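SusD superfamily protein (Bacteroides fragilis NCTC 9343, PDB 3NQP) probably binds glycans at the outer membrane of Bacteroides fragilis, as a SusD-family lipoprotein that would work beside a TonB-dependent transporter in nutrient uptake. Local coordinates at residues L88-I92 against Y127-L131; L95-I99 against V120-R124; L174-M178 against L206-V210. The contacts are given in a common frame with arbitrary orientation. Residue numbers count along the deposited sequence, not the author numbering.

How the contacts relate
All three contacts pack helix on helix in the TPR-like helical part of this SusD-family chain. Contacts 1 and 2 both join helix 89-102 to helix 110-135. Contact 2 lies nearer the turn between them, contact 1 further along the hairpin. Y127 CD2 of contact 1 meets L95 CD1 of contact 2 at 3.9 Å. Contact 3 joins the next two helices, 163-181 and 200-216. All three are mainly buried, though contact 3 has the exposed N175 at its margin. Contact 1 is aromatic and aliphatic. In contact 2, R124 pairs with both N96 and D173 of helix 163-181. Contact 3, more loosely packed, is aliphatic with two selenomethionines. F129 and G122 tie helix 110-135 to contact 3.

Contact 1 of 3, residues L88-I92 against Y127-L131; sequences LFGRI and YYFDL
Two arms of an antiparallel helical hairpin meet here, in the TPR-like region of a SusD-family protein. Residues 127-131 lie within helix 110-135, where L131 N bonds to Y127 O at 3.1 Å. Residues 89-92 belong to helix 89-102, and I92 N bonds to L88 O at 3.0 Å. L88 and I92 are mt, and F89 has chi1 m. The closest CA atoms are those of L88 and Y127, 7.2 Å apart.

Y127 (chi1 m) points its CB toward the partner. Its CE1 lies 4.0 Å from L88 CD2, its CB 4.0 Å from I92 CG1, and its OH 3.5 Å from R91 CD. Y128 (chi1 m) sets out sideways, but its ring reaches the partner. I92 CD1 sits over one face, 3.8 Å from the ring centroid and 18° off the normal, a CH-pi contact. Y128 OH lies 3.5 Å from F89 CE1, near the plane of the F89 ring. F129 lies out of reach of 88-92 and packs instead on helices 163-181 and 200-216. L131 (mt) completes the patch. Its CD1 is 3.8 Å from I92 CD1 and 3.9 Å from F89 CZ, and its CD2 is 4.0 Å from L88 CD1.

No hydrogen bond crosses between the segments. Cohesion therefore comes from apolar and aromatic packing, while R91 NE and Y128 OH hydrogen-bond to the backbone oxygens of H34 and R141.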
ATOM      1  N   LEU A  88       6.412   2.364  15.389  1.00 14.80           N
ATOM      2  CA  LEU A  88       6.262   3.669  14.775  1.00 15.48           C
ATOM      3  C   LEU A  88       6.394   4.870  15.722  1.00 17.05           C
ATOM      4  O   LEU A  88       6.542   6.019  15.239  1.00 16.90           O
ATOM      5  CB  LEU A  88       4.961   3.779  14.003  1.00 14.17           C
ATOM      6  CG  LEU A  88       4.788   2.757  12.858  1.00 21.97           C
ATOM      7  CD1 LEU A  88       3.439   2.939  12.158  1.00 18.36           C
ATOM      8  CD2 LEU A  88       5.917   2.860  11.871  1.00 17.46           C
ATOM      9  N   PHE A  89       6.324   4.669  17.028  1.00 17.60           N
ATOM     10  CA  PHE A  89       6.320   5.843  17.927  1.00 18.49           C
ATOM     11  C   PHE A  89       7.676   6.547  17.989  1.00 19.53           C
ATOM     12  O   PHE A  89       7.724   7.766  18.223  1.00 18.95           O
ATOM     13  CB  PHE A  89       5.766   5.524  19.337  1.00 18.79           C
ATOM     14  CG  PHE A  89       4.268   5.434  19.366  1.00 19.09           C
ATOM     15  CD1 PHE A  89       3.491   6.576  19.211  1.00 13.27           C
ATOM     16  CD2 PHE A  89       3.647   4.217  19.483  1.00 17.48           C
ATOM     17  CE1 PHE A  89       2.128   6.505  19.209  1.00 19.29           C
ATOM     18  CE2 PHE A  89       2.284   4.137  19.455  1.00 19.61           C
ATOM     19  CZ  PHE A  89       1.513   5.277  19.341  1.00 18.08           C
ATOM     20  N   GLY A  90       8.772   5.821  17.763  1.00 20.03           N
ATOM     21  CA  GLY A  90      10.079   6.492  17.711  1.00 22.00           C
ATOM     22  C   GLY A  90      10.101   7.512  16.564  1.00 21.76           C
ATOM     23  O   GLY A  90      10.515   8.687  16.739  1.00 21.03           O
ATOM     24  N   ARG A  91       9.601   7.082  15.402  1.00 20.99           N
ATOM     25  CA  ARG A  91       9.480   7.964  14.229  1.00 19.41           C
ATOM     26  C   ARG A  91       8.597   9.176  14.496  1.00 19.82           C
ATOM     27  O   ARG A  91       8.963  10.308  14.149  1.00 15.29           O
ATOM     28  CB  ARG A  91       8.917   7.173  13.054  1.00 21.38           C
ATOM     29  CG  ARG A  91       9.956   6.293  12.407  1.00 19.54           C
ATOM     30  CD  ARG A  91       9.274   5.135  11.735  1.00 26.49           C
ATOM     31  NE  ARG A  91      10.222   4.347  10.981  1.00 27.60           N
ATOM     32  CZ  ARG A  91      10.753   3.204  11.387  1.00 25.79           C
ATOM     33  NH1 ARG A  91      10.454   2.650  12.565  1.00 24.67           N
ATOM     34  NH2 ARG A  91      11.611   2.613  10.589  1.00 30.85           N
ATOM     35  N   ILE A  92       7.419   8.909  15.066  1.00 16.71           N
ATOM     36  CA  ILE A  92       6.469   9.965  15.439  1.00 18.63           C
ATOM     37  C   ILE A  92       7.126  10.990  16.377  1.00 17.22           C
ATOM     38  O   ILE A  92       6.953  12.196  16.194  1.00 18.21           O
ATOM     39  CB  ILE A  92       5.170   9.414  16.095  1.00 17.13           C
ATOM     40  CG1 ILE A  92       4.302   8.752  15.022  1.00 19.04           C
ATOM     41  CG2 ILE A  92       4.358  10.555  16.820  1.00 11.38           C
ATOM     42  CD1 ILE A  92       3.232   7.812  15.551  1.00 12.80           C
ATOM     43  N   TYR A 127       1.501   8.344   9.568  1.00 11.19           N
ATOM     44  CA  TYR A 127       1.802   7.311  10.520  1.00 13.66           C
ATOM     45  C   TYR A 127       0.584   7.031  11.396  1.00 13.23           C
ATOM     46  O   TYR A 127       0.224   5.892  11.609  1.00  9.46           O
ATOM     47  CB  TYR A 127       2.980   7.707  11.401  1.00 13.29           C
ATOM     48  CG  TYR A 127       4.351   7.556  10.756  1.00 14.02           C
ATOM     49  CD1 TYR A 127       4.806   6.325  10.263  1.00 13.01           C
ATOM     50  CD2 TYR A 127       5.219   8.627  10.692  1.00 18.36           C
ATOM     51  CE1 TYR A 127       6.101   6.183   9.703  1.00 18.27           C
ATOM     52  CE2 TYR A 127       6.513   8.490  10.151  1.00 18.22           C
ATOM     53  CZ  TYR A 127       6.954   7.287   9.676  1.00 18.38           C
ATOM     54  OH  TYR A 127       8.245   7.205   9.162  1.00 15.03           O
ATOM     55  N   TYR A 128      -0.069   8.071  11.889  1.00 10.39           N
ATOM     56  CA  TYR A 128      -1.217   7.823  12.757  1.00 12.17           C
ATOM     57  C   TYR A 128      -2.392   7.146  12.046  1.00 11.41           C
ATOM     58  O   TYR A 128      -3.194   6.481  12.693  1.00 16.72           O
ATOM     59  CB  TYR A 128      -1.656   9.102  13.490  1.00 12.20           C
ATOM     60  CG  TYR A 128      -0.911   9.279  14.813  1.00  9.23           C
ATOM     61  CD1 TYR A 128      -1.116   8.406  15.888  1.00 17.30           C
ATOM     62  CD2 TYR A 128      -0.003  10.273  14.967  1.00 11.11           C
ATOM     63  CE1 TYR A 128      -0.414   8.544  17.097  1.00 16.10           C
ATOM     64  CE2 TYR A 128       0.683  10.457  16.186  1.00 13.05           C
ATOM     65  CZ  TYR A 128       0.472   9.594  17.246  1.00 21.96           C
ATOM     66  OH  TYR A 128       1.158   9.795  18.443  1.00 20.58           O
ATOM     67  N   PHE A 129      -2.500   7.316  10.731  1.00 11.53           N
ATOM     68  CA  PHE A 129      -3.583   6.705   9.950  1.00 13.06           C
ATOM     69  C   PHE A 129      -3.328   5.196   9.779  1.00 11.88           C
ATOM     70  O   PHE A 129      -4.283   4.405   9.831  1.00 12.70           O
ATOM     71  CB  PHE A 129      -3.754   7.421   8.603  1.00 12.17           C
ATOM     72  CG  PHE A 129      -4.884   6.893   7.734  1.00  9.60           C
ATOM     73  CD1 PHE A 129      -6.152   6.693   8.234  1.00 13.19           C
ATOM     74  CD2 PHE A 129      -4.657   6.622   6.383  1.00 13.51           C
ATOM     75  CE1 PHE A 129      -7.176   6.236   7.419  1.00 12.65           C
ATOM     76  CE2 PHE A 129      -5.655   6.164   5.560  1.00 12.23           C
ATOM     77  CZ  PHE A 129      -6.946   5.974   6.085  1.00 17.55           C
ATOM     78  N   ASP A 130      -2.073   4.787   9.589  1.00 12.70           N
ATOM     79  CA  ASP A 130      -1.731   3.350   9.677  1.00  9.61           C
ATOM     80  C   ASP A 130      -2.096   2.823  11.086  1.00 12.36           C
ATOM     81  O   ASP A 130      -2.753   1.762  11.209  1.00 10.13           O
ATOM     82  CB  ASP A 130      -0.274   3.086   9.357  1.00 12.06           C
ATOM     83  CG  ASP A 130      -0.005   2.868   7.835  1.00 15.23           C
ATOM     84  OD1 ASP A 130      -0.925   3.044   7.010  1.00 16.59           O
ATOM     85  OD2 ASP A 130       1.144   2.547   7.498  1.00 15.88           O
ATOM     86  N   LEU A 131      -1.684   3.534  12.138  1.00  9.11           N
ATOM     87  CA  LEU A 131      -1.969   3.069  13.500  1.00  9.34           C
ATOM     88  C   LEU A 131      -3.482   2.966  13.727  1.00 10.12           C
ATOM     89  O   LEU A 131      -3.965   2.000  14.319  1.00 12.85           O
ATOM     90  CB  LEU A 131      -1.299   3.962  14.556  1.00 10.34           C
ATOM     91  CG  LEU A 131       0.244   3.841  14.620  1.00  9.72           C
ATOM     92  CD1 LEU A 131       0.769   4.866  15.552  1.00 11.52           C
ATOM     93  CD2 LEU A 131       0.754   2.467  15.042  1.00  7.26           C
TER

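Contact 2 of 3, residues L95-I99 against V120-R124; sequences LNLFI and VYGLR
Here an antiparallel helical hairpin packs, as in the TPR-like fold of SusD proteins. Helix segments 95-99 and 120-124 run at 154°, with axes 9.9 Å apart at closest approach. L95 and V120 have the nearest CA atoms, 6.1 Å apart.

V120 (chi1 t) is the central bump. Its CG1 fits between L95 CB at 3.8 Å and I99 CG1 at 3.7 Å, and its CG2 meets F98 CD2 at 3.7 Å. L95 (mt) pushes back, with CD1 3.5 Å from R124 CA and 4.2 Å from L123 CB. Y121 (chi1 m) starts away, but its ring end returns to I99. I99 (mt) fills a hollow between Y121 and R124. Its CD1 lies over one face of the Y121 ring, 3.7 Å from the centroid, a CH-pi contact, and over a face of the R124 guanidinium. R124 (chi1 t, chi2 t, chi3 p) forms a salt bridge through NE with D173. R124 NH1 donates a 2.9 Å hydrogen bond to N96 OD1.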
ATOM      1  N   LEU A  95       9.140  13.472  14.609  1.00 16.38           N
ATOM      2  CA  LEU A  95       8.286  14.462  13.972  1.00 15.32           C
ATOM      3  C   LEU A  95       7.874  15.527  14.991  1.00 17.65           C
ATOM      4  O   LEU A  95       7.959  16.719  14.708  1.00 18.17           O
ATOM      5  CB  LEU A  95       7.041  13.811  13.383  1.00 13.75           C
ATOM      6  CG  LEU A  95       7.240  12.677  12.361  1.00 16.35           C
ATOM      7  CD1 LEU A  95       5.887  12.269  11.862  1.00 14.45           C
ATOM      8  CD2 LEU A  95       8.184  13.088  11.252  1.00 14.16           C
ATOM      9  N   ASN A  96       7.448  15.095  16.177  1.00 14.80           N
ATOM     10  CA  ASN A  96       7.049  16.048  17.226  1.00 15.72           C
ATOM     11  C   ASN A  96       8.204  16.986  17.545  1.00 17.42           C
ATOM     12  O   ASN A  96       8.029  18.191  17.643  1.00 18.75           O
ATOM     13  CB  ASN A  96       6.575  15.289  18.472  1.00 14.70           C
ATOM     14  CG  ASN A  96       5.396  14.359  18.188  1.00 20.97           C
ATOM     15  OD1 ASN A  96       4.714  14.520  17.195  1.00 19.42           O
ATOM     16  ND2 ASN A  96       5.151  13.394  19.081  1.00 13.80           N
ATOM     17  N   LEU A  97       9.400  16.421  17.673  1.00 20.86           N
ATOM     18  CA  LEU A  97      10.571  17.215  17.998  1.00 23.07           C
ATOM     19  C   LEU A  97      10.852  18.225  16.887  1.00 21.62           C
ATOM     20  O   LEU A  97      11.156  19.367  17.147  1.00 18.12           O
ATOM     21  CB  LEU A  97      11.785  16.290  18.194  1.00 22.83           C
ATOM     22  CG  LEU A  97      13.082  16.925  18.713  1.00 29.61           C
ATOM     23  CD1 LEU A  97      12.814  17.628  20.044  1.00 36.36           C
ATOM     24  CD2 LEU A  97      14.184  15.869  18.875  1.00 29.95           C
ATOM     25  N   PHE A  98      10.771  17.798  15.632  1.00 20.53           N
ATOM     26  CA  PHE A  98      10.983  18.739  14.544  1.00 20.03           C
ATOM     27  C   PHE A  98       9.996  19.902  14.616  1.00 20.13           C
ATOM     28  O   PHE A  98      10.375  21.065  14.416  1.00 19.41           O
ATOM     29  CB  PHE A  98      10.890  18.065  13.202  1.00 17.54           C
ATOM     30  CG  PHE A  98      11.278  18.957  12.044  1.00 17.76           C
ATOM     31  CD1 PHE A  98      12.584  18.975  11.557  1.00 17.16           C
ATOM     32  CD2 PHE A  98      10.335  19.746  11.411  1.00 17.91           C
ATOM     33  CE1 PHE A  98      12.925  19.777  10.462  1.00 14.90           C
ATOM     34  CE2 PHE A  98      10.690  20.566  10.332  1.00 17.01           C
ATOM     35  CZ  PHE A  98      12.004  20.590   9.884  1.00 13.86           C
ATOM     36  N   ILE A  99       8.731  19.593  14.882  1.00 18.70           N
ATOM     37  CA  ILE A  99       7.701  20.616  14.899  1.00 20.57           C
ATOM     38  C   ILE A  99       7.968  21.610  16.032  1.00 23.94           C
ATOM     39  O   ILE A  99       7.984  22.823  15.806  1.00 23.46           O
ATOM     40  CB  ILE A  99       6.291  20.022  15.040  1.00 20.27           C
ATOM     41  CG1 ILE A  99       5.898  19.285  13.748  1.00 17.54           C
ATOM     42  CG2 ILE A  99       5.302  21.093  15.367  1.00 17.81           C
ATOM     43  CD1 ILE A  99       4.543  18.509  13.870  1.00 21.85           C
ATOM     44  N   VAL A 120       6.048  17.568   7.590  1.00 12.04           N
ATOM     45  CA  VAL A 120       6.143  16.853   8.842  1.00 13.63           C
ATOM     46  C   VAL A 120       4.749  16.645   9.452  1.00 15.50           C
ATOM     47  O   VAL A 120       4.479  15.595   9.983  1.00 18.42           O
ATOM     48  CB  VAL A 120       7.143  17.516   9.814  1.00 13.74           C
ATOM     49  CG1 VAL A 120       7.031  16.920  11.178  1.00 16.56           C
ATOM     50  CG2 VAL A 120       8.592  17.367   9.237  1.00 13.24           C
ATOM     51  N   TYR A 121       3.845  17.614   9.319  1.00 14.43           N
ATOM     52  CA  TYR A 121       2.447  17.384   9.729  1.00 14.86           C
ATOM     53  C   TYR A 121       1.753  16.361   8.859  1.00 13.10           C
ATOM     54  O   TYR A 121       0.983  15.543   9.360  1.00 12.63           O
ATOM     55  CB  TYR A 121       1.660  18.673   9.711  1.00 13.32           C
ATOM     56  CG  TYR A 121       1.867  19.566  10.912  1.00 16.52           C
ATOM     57  CD1 TYR A 121       1.108  19.374  12.079  1.00 13.13           C
ATOM     58  CD2 TYR A 121       2.753  20.634  10.887  1.00 17.53           C
ATOM     59  CE1 TYR A 121       1.235  20.204  13.174  1.00 17.66           C
ATOM     60  CE2 TYR A 121       2.903  21.465  12.018  1.00 16.81           C
ATOM     61  CZ  TYR A 121       2.119  21.245  13.139  1.00 21.55           C
ATOM     62  OH  TYR A 121       2.216  22.052  14.235  1.00 16.55           O
ATOM     63  N   GLY A 122       2.042  16.373   7.556  1.00 14.12           N
ATOM     64  CA  GLY A 122       1.540  15.344   6.669  1.00 10.27           C
ATOM     65  C   GLY A 122       1.969  13.943   7.080  1.00 12.12           C
ATOM     66  O   GLY A 122       1.184  12.987   7.026  1.00 13.40           O
ATOM     67  N   LEU A 123       3.238  13.797   7.416  1.00 12.03           N
ATOM     68  CA  LEU A 123       3.794  12.512   7.782  1.00 10.96           C
ATOM     69  C   LEU A 123       3.311  12.056   9.137  1.00 10.66           C
ATOM     70  O   LEU A 123       3.166  10.844   9.371  1.00 11.56           O
ATOM     71  CB  LEU A 123       5.323  12.568   7.760  1.00 10.79           C
ATOM     72  CG  LEU A 123       5.962  12.620   6.373  1.00 12.45           C
ATOM     73  CD1 LEU A 123       7.517  12.765   6.505  1.00 14.98           C
ATOM     74  CD2 LEU A 123       5.613  11.422   5.482  1.00 11.92           C
ATOM     75  N   ARG A 124       2.999  12.994  10.027  1.00 11.87           N
ATOM     76  CA  ARG A 124       2.470  12.577  11.320  1.00 11.64           C
ATOM     77  C   ARG A 124       1.045  12.017  11.129  1.00 11.67           C
ATOM     78  O   ARG A 124       0.700  10.997  11.739  1.00 12.61           O
ATOM     79  CB  ARG A 124       2.461  13.677  12.358  1.00 11.76           C
ATOM     80  CG  ARG A 124       2.176  13.146  13.750  1.00 12.71           C
ATOM     81  CD  ARG A 124       2.557  14.205  14.801  1.00 14.13           C
ATOM     82  NE  ARG A 124       1.653  15.354  14.747  1.00 16.37           N
ATOM     83  CZ  ARG A 124       1.741  16.411  15.554  1.00 15.13           C
ATOM     84  NH1 ARG A 124       2.711  16.486  16.462  1.00 16.51           N
ATOM     85  NH2 ARG A 124       0.850  17.382  15.474  1.00 18.34           N
TER

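Contact 3 of 3, residues L174-M178 against L206-V210; sequences LNKSM and LMGEV
Helix segments 174-178 and 206-210 run nearly antiparallel, at 159°, with axes 11.6 Å apart at closest approach. L174 and M207 have the nearest CA atoms, 6.8 Å apart. Both segments are regular helix: M178 N bonds to L174 O at 3.0 Å, and V210 N to L206 O at 2.8 Å. The axes are widely spaced and just 269 Å² is buried, so the long side chains of L174 and M207 carry the contact.

Aliphatic packing centres on L174 (mt). Its CD2 meets CD2 of L206 (tp) at 3.6 Å, its CD1 meets CG2 of V210 (chi1 t) at 4.0 Å, and its CB lies 3.9 Å from M207 CG.

One selenium contact stands apart. M178 (mmm) and M207 (mtp) are both selenomethionines, and M207 SE lies 3.5 Å from M178 CG.

The polar side chain at the margin is N175. Its OD1 comes within 3.6 Å of M207 CE, and no hydrogen bond links the segments. F129 of helix 110-135 packs on L206 and V210, while A125 of that helix touches L174. Such apolar packing of neighbouring antiparallel helices is consistent with the TPR-like helical fold of the SusD family.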
ATOM      1  N   LEU A 174      -3.699  16.907   8.988  1.00 13.66           N
ATOM      2  CA  LEU A 174      -3.803  17.041   7.542  1.00 14.03           C
ATOM      3  C   LEU A 174      -4.123  18.503   7.180  1.00 14.73           C
ATOM      4  O   LEU A 174      -3.558  19.059   6.235  1.00 13.43           O
ATOM      5  CB  LEU A 174      -4.876  16.127   6.994  1.00 10.95           C
ATOM      6  CG  LEU A 174      -4.517  14.626   7.026  1.00 13.32           C
ATOM      7  CD1 LEU A 174      -5.767  13.730   6.785  1.00 14.18           C
ATOM      8  CD2 LEU A 174      -3.413  14.301   6.020  1.00 12.25           C
ATOM      9  N   ASN A 175      -5.040  19.110   7.913  1.00 14.55           N
ATOM     10  CA  ASN A 175      -5.375  20.525   7.670  1.00 18.41           C
ATOM     11  C   ASN A 175      -4.187  21.449   7.902  1.00 15.11           C
ATOM     12  O   ASN A 175      -4.004  22.373   7.157  1.00 12.95           O
ATOM     13  CB  ASN A 175      -6.561  20.998   8.530  1.00 17.69           C
ATOM     14  CG  ASN A 175      -7.910  20.451   8.044  1.00 28.68           C
ATOM     15  OD1 ASN A 175      -8.073  20.020   6.891  1.00 25.18           O
ATOM     16  ND2 ASN A 175      -8.893  20.499   8.930  1.00 37.77           N
ATOM     17  N   LYS A 176      -3.410  21.209   8.950  1.00 13.38           N
ATOM     18  CA  LYS A 176      -2.227  22.024   9.215  1.00 16.31           C
ATOM     19  C   LYS A 176      -1.204  21.831   8.077  1.00 15.77           C
ATOM     20  O   LYS A 176      -0.603  22.788   7.635  1.00 17.26           O
ATOM     21  CB  LYS A 176      -1.625  21.663  10.551  1.00 14.64           C
ATOM     22  CG  LYS A 176      -0.873  22.789  11.232  1.00 34.37           C
ATOM     23  CD  LYS A 176      -1.741  23.911  11.742  1.00 39.11           C
ATOM     24  CE  LYS A 176      -0.943  24.826  12.711  1.00 51.02           C
ATOM     25  NZ  LYS A 176      -1.137  26.274  12.445  1.00 47.80           N
ATOM     26  N   SER A 177      -1.031  20.587   7.615  1.00 13.36           N
ATOM     27  CA  SER A 177      -0.167  20.284   6.451  1.00 12.73           C
ATOM     28  C   SER A 177      -0.578  21.158   5.274  1.00 11.96           C
ATOM     29  O   SER A 177       0.274  21.815   4.703  1.00 15.86           O
ATOM     30  CB  SER A 177      -0.140  18.792   6.081  1.00  8.51           C
ATOM     31  OG  SER A 177       0.708  18.507   4.915  1.00 10.89           O
HETATM   32  N   MSE A 178      -1.856  21.190   4.930  1.00 13.75           N
HETATM   33  CA  MSE A 178      -2.313  22.019   3.789  1.00 14.49           C
HETATM   34  C   MSE A 178      -2.082  23.515   4.105  1.00 15.89           C
HETATM   35  O   MSE A 178      -1.753  24.329   3.221  1.00 14.69           O
HETATM   36  CB  MSE A 178      -3.783  21.758   3.444  1.00 13.46           C
HETATM   37  CG  MSE A 178      -4.160  20.353   3.128  1.00 13.34           C
HETATM   38 SE   MSE A 178      -3.267  19.896   1.417  0.75  9.41          SE
HETATM   39  CE  MSE A 178      -4.197  21.164   0.323  1.00 15.31           C
ATOM     40  N   LEU A 206      -3.502  11.553   0.712  1.00 12.08           N
ATOM     41  CA  LEU A 206      -3.796  11.101   2.048  1.00 11.68           C
ATOM     42  C   LEU A 206      -5.149  11.612   2.504  1.00 10.85           C
ATOM     43  O   LEU A 206      -5.904  10.859   3.134  1.00 13.40           O
ATOM     44  CB  LEU A 206      -2.684  11.498   3.031  1.00 12.29           C
ATOM     45  CG  LEU A 206      -2.765  10.952   4.448  1.00 11.99           C
ATOM     46  CD1 LEU A 206      -2.945   9.433   4.475  1.00  7.37           C
ATOM     47  CD2 LEU A 206      -1.474  11.351   5.189  1.00 11.07           C
HETATM   48  N   MSE A 207      -5.499  12.855   2.210  1.00 13.09           N
HETATM   49  CA  MSE A 207      -6.826  13.338   2.641  1.00 10.57           C
HETATM   50  C   MSE A 207      -7.913  12.575   1.906  1.00 10.75           C
HETATM   51  O   MSE A 207      -8.927  12.223   2.477  1.00 11.26           O
HETATM   52  CB  MSE A 207      -7.012  14.857   2.468  1.00 11.63           C
HETATM   53  CG  MSE A 207      -6.080  15.678   3.302  1.00 14.58           C
HETATM   54 SE   MSE A 207      -6.312  17.570   3.059  0.75 10.86          SE
HETATM   55  CE  MSE A 207      -7.856  17.725   4.166  1.00 15.09           C
ATOM     56  N   GLY A 208      -7.691  12.291   0.620  1.00 12.27           N
ATOM     57  CA  GLY A 208      -8.628  11.473  -0.122  1.00 10.68           C
ATOM     58  C   GLY A 208      -8.797  10.104   0.512  1.00 11.37           C
ATOM     59  O   GLY A 208      -9.912   9.599   0.604  1.00 12.32           O
ATOM     60  N   GLU A 209      -7.692   9.508   0.960  1.00 10.46           N
ATOM     61  CA  GLU A 209      -7.722   8.158   1.529  1.00 12.97           C
ATOM     62  C   GLU A 209      -8.412   8.167   2.902  1.00 12.62           C
ATOM     63  O   GLU A 209      -9.272   7.327   3.186  1.00 12.37           O
ATOM     64  CB  GLU A 209      -6.303   7.588   1.658  1.00 14.22           C
ATOM     65  CG  GLU A 209      -6.217   6.079   1.788  1.00 16.10           C
ATOM     66  CD  GLU A 209      -4.768   5.617   1.814  1.00 19.95           C
ATOM     67  OE1 GLU A 209      -3.856   6.385   2.162  1.00 12.68           O
ATOM     68  OE2 GLU A 209      -4.525   4.485   1.453  1.00 16.33           O
ATOM     69  N   VAL A 210      -8.051   9.136   3.722  1.00 12.00           N
ATOM     70  CA  VAL A 210      -8.578   9.269   5.092  1.00 11.23           C
ATOM     71  C   VAL A 210     -10.084   9.602   5.088  1.00 10.59           C
ATOM     72  O   VAL A 210     -10.872   8.892   5.713  1.00 11.73           O
ATOM     73  CB  VAL A 210      -7.806  10.337   5.890  1.00  9.65           C
ATOM     74  CG1 VAL A 210      -8.579  10.714   7.180  1.00  9.55           C
ATOM     75  CG2 VAL A 210      -6.356   9.860   6.213  1.00  9.62           C
TER